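Local structure of sensor histidine kinase (Pseudomonas syringae pv. tomato, 3CIT) at residues I25-P28 with P29-R33. The protein is a putative sensor histidine kinase, here represented by its GAF domain, and probably acts in a two-component phosphorelay. Sequence-based numbering, arbitrary orientation.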
ATOM      1  N   ILE A  25      15.251 -13.281  12.804  1.00 34.99           N
ATOM      2  CA  ILE A  25      15.021 -14.697  13.061  1.00 35.64           C
ATOM      3  C   ILE A  25      15.869 -15.106  14.279  1.00 36.19           C
ATOM      4  O   ILE A  25      15.409 -15.822  15.163  1.00 37.44           O
ATOM      5  CB  ILE A  25      15.420 -15.571  11.855  1.00 35.51           C
ATOM      6  CG1 ILE A  25      14.763 -15.095  10.549  1.00 37.07           C
ATOM      7  CG2 ILE A  25      15.077 -17.051  12.123  1.00 36.29           C
ATOM      8  CD1 ILE A  25      13.283 -15.309  10.455  1.00 37.79           C
ATOM      9  N   GLN A  26      17.094 -14.592  14.326  1.00 36.04           N
ATOM     10  CA  GLN A  26      18.081 -14.929  15.367  1.00 35.52           C
ATOM     11  C   GLN A  26      17.867 -14.325  16.769  1.00 35.06           C
ATOM     12  O   GLN A  26      18.386 -14.865  17.759  1.00 34.09           O
ATOM     13  CB  GLN A  26      19.468 -14.486  14.875  1.00 36.31           C
ATOM     14  CG  GLN A  26      19.904 -15.098  13.547  1.00 36.99           C
ATOM     15  CD  GLN A  26      19.899 -16.617  13.585  1.00 39.78           C
ATOM     16  OE1 GLN A  26      20.305 -17.230  14.578  1.00 42.81           O
ATOM     17  NE2 GLN A  26      19.455 -17.236  12.493  1.00 41.11           N
ATOM     18  N   LEU A  27      17.137 -13.218  16.858  1.00 33.89           N
ATOM     19  CA  LEU A  27      17.115 -12.383  18.062  1.00 33.91           C
ATOM     20  C   LEU A  27      15.875 -12.554  18.947  1.00 34.04           C
ATOM     21  O   LEU A  27      14.776 -12.805  18.441  1.00 33.98           O
ATOM     22  CB  LEU A  27      17.181 -10.901  17.676  1.00 33.39           C
ATOM     23  CG  LEU A  27      18.398 -10.332  16.948  1.00 33.00           C
ATOM     24  CD1 LEU A  27      18.083  -8.919  16.388  1.00 31.98           C
ATOM     25  CD2 LEU A  27      19.591 -10.299  17.878  1.00 35.12           C
ATOM     26  N   PRO A  28      16.036 -12.336  20.274  1.00 33.68           N
ATOM     27  CA  PRO A  28      14.887 -12.248  21.160  1.00 33.54           C
ATOM     28  C   PRO A  28      14.108 -10.952  20.934  1.00 33.66           C
ATOM     29  O   PRO A  28      14.674  -9.986  20.424  1.00 32.90           O
ATOM     30  CB  PRO A  28      15.515 -12.231  22.566  1.00 33.63           C
ATOM     31  CG  PRO A  28      16.948 -12.566  22.380  1.00 33.87           C
ATOM     32  CD  PRO A  28      17.304 -12.170  21.006  1.00 33.80           C
ATOM     33  N   PRO A  29      12.830 -10.921  21.346  1.00 33.67           N
ATOM     34  CA  PRO A  29      11.954  -9.773  21.107  1.00 33.47           C
ATOM     35  C   PRO A  29      12.509  -8.403  21.469  1.00 33.39           C
ATOM     36  O   PRO A  29      12.383  -7.489  20.661  1.00 32.45           O
ATOM     37  CB  PRO A  29      10.704 -10.093  21.919  1.00 33.91           C
ATOM     38  CG  PRO A  29      10.679 -11.597  21.982  1.00 34.89           C
ATOM     39  CD  PRO A  29      12.122 -12.027  22.024  1.00 34.29           C
ATOM     40  N   GLU A  30      13.116  -8.232  22.645  1.00 32.36           N
ATOM     41  CA  GLU A  30      13.631  -6.902  22.981  1.00 33.02           C
ATOM     42  C   GLU A  30      14.725  -6.483  22.018  1.00 31.29           C
ATOM     43  O   GLU A  30      14.769  -5.311  21.591  1.00 30.79           O
ATOM     44  CB  GLU A  30      14.135  -6.783  24.428  1.00 32.92           C
ATOM     45  CG  GLU A  30      13.814  -5.389  24.989  1.00 36.22           C
ATOM     46  CD  GLU A  30      14.791  -4.846  26.037  1.00 37.53           C
ATOM     47  OE1 GLU A  30      15.511  -5.632  26.693  1.00 40.77           O
ATOM     48  OE2 GLU A  30      14.804  -3.585  26.184  1.00 45.33           O
ATOM     49  N   ALA A  31      15.589  -7.441  21.671  1.00 29.55           N
ATOM     50  CA  ALA A  31      16.656  -7.203  20.705  1.00 28.70           C
ATOM     51  C   ALA A  31      16.096  -6.919  19.317  1.00 27.90           C
ATOM     52  O   ALA A  31      16.623  -6.057  18.605  1.00 27.16           O
ATOM     53  CB  ALA A  31      17.611  -8.389  20.656  1.00 28.08           C
HETATM   54  N   MSE A  32      15.051  -7.644  18.917  1.00 27.54           N
HETATM   55  CA  MSE A  32      14.404  -7.373  17.609  1.00 28.91           C
HETATM   56  C   MSE A  32      13.912  -5.939  17.507  1.00 27.01           C
HETATM   57  O   MSE A  32      14.121  -5.260  16.494  1.00 25.36           O
HETATM   58  CB  MSE A  32      13.188  -8.269  17.372  1.00 28.52           C
HETATM   59  CG  MSE A  32      13.476  -9.731  17.352  1.00 33.01           C
HETATM   60 SE   MSE A  32      11.916 -10.621  16.609  0.80 37.81          SE
HETATM   61  CE  MSE A  32      10.528 -10.112  17.784  1.00 38.04           C
ATOM     62  N   ARG A  33      13.269  -5.470  18.575  1.00 26.17           N
ATOM     63  CA  ARG A  33      12.677  -4.141  18.578  1.00 26.37           C
ATOM     64  C   ARG A  33      13.739  -3.045  18.471  1.00 26.16           C
ATOM     65  O   ARG A  33      13.629  -2.157  17.649  1.00 24.51           O
ATOM     66  CB  ARG A  33      11.865  -3.941  19.844  1.00 26.16           C
ATOM     67  CG  ARG A  33      10.676  -4.858  19.972  1.00 26.18           C
ATOM     68  CD  ARG A  33      10.015  -4.641  21.313  1.00 27.26           C
ATOM     69  NE  ARG A  33       8.707  -5.273  21.343  1.00 26.93           N
ATOM     70  CZ  ARG A  33       8.390  -6.311  22.098  1.00 30.31           C
ATOM     71  NH1 ARG A  33       9.275  -6.839  22.930  1.00 35.02           N
ATOM     72  NH2 ARG A  33       7.169  -6.836  22.011  1.00 30.00           N
TER
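P28 and M32 meet at the start of helix 29-43 of this GAF domain, where a short turn reverses the chain after the long N-terminal helix 3-26. P28 is the N-cap residue. Its carbonyl oxygen takes the first helical i to i+4 bond from M32 N, at 2.8 Å and nearly straight (158° at the hydrogen), with the donor in the carbonyl plane. P29 suits the first helical turn: a proline has no N-H to give, and none is needed there, while its ring holds phi at -49°, close to helical.

The tight part lies around that carbonyl. M32 CG packs 3.3 Å from P28 O and 3.5 Å from L27 O. Methionine, here selenomethionine, gives this buried place a long apolar side chain, which also touches L145 of helix 128-156. A31 is small enough for its CB to sit 3.4 Å from P28 O and still touch the P28 ring at CD.

On the solvent side the contact thins out. The P28 ring, though exposed, is pressed against P29, and E30 sends its carboxylate away from residues 25-28 to a long, weak ion pair with K34. L27, partly exposed, bridges the two sides: its CB meets M32 CG at 3.9 Å, and with CG beside its backbone N (chi1 -63°), its isobutyl group lies along A31, CD2 meeting A31 CB at 3.9 Å and CD1 resting 3.9 Å from A31 O.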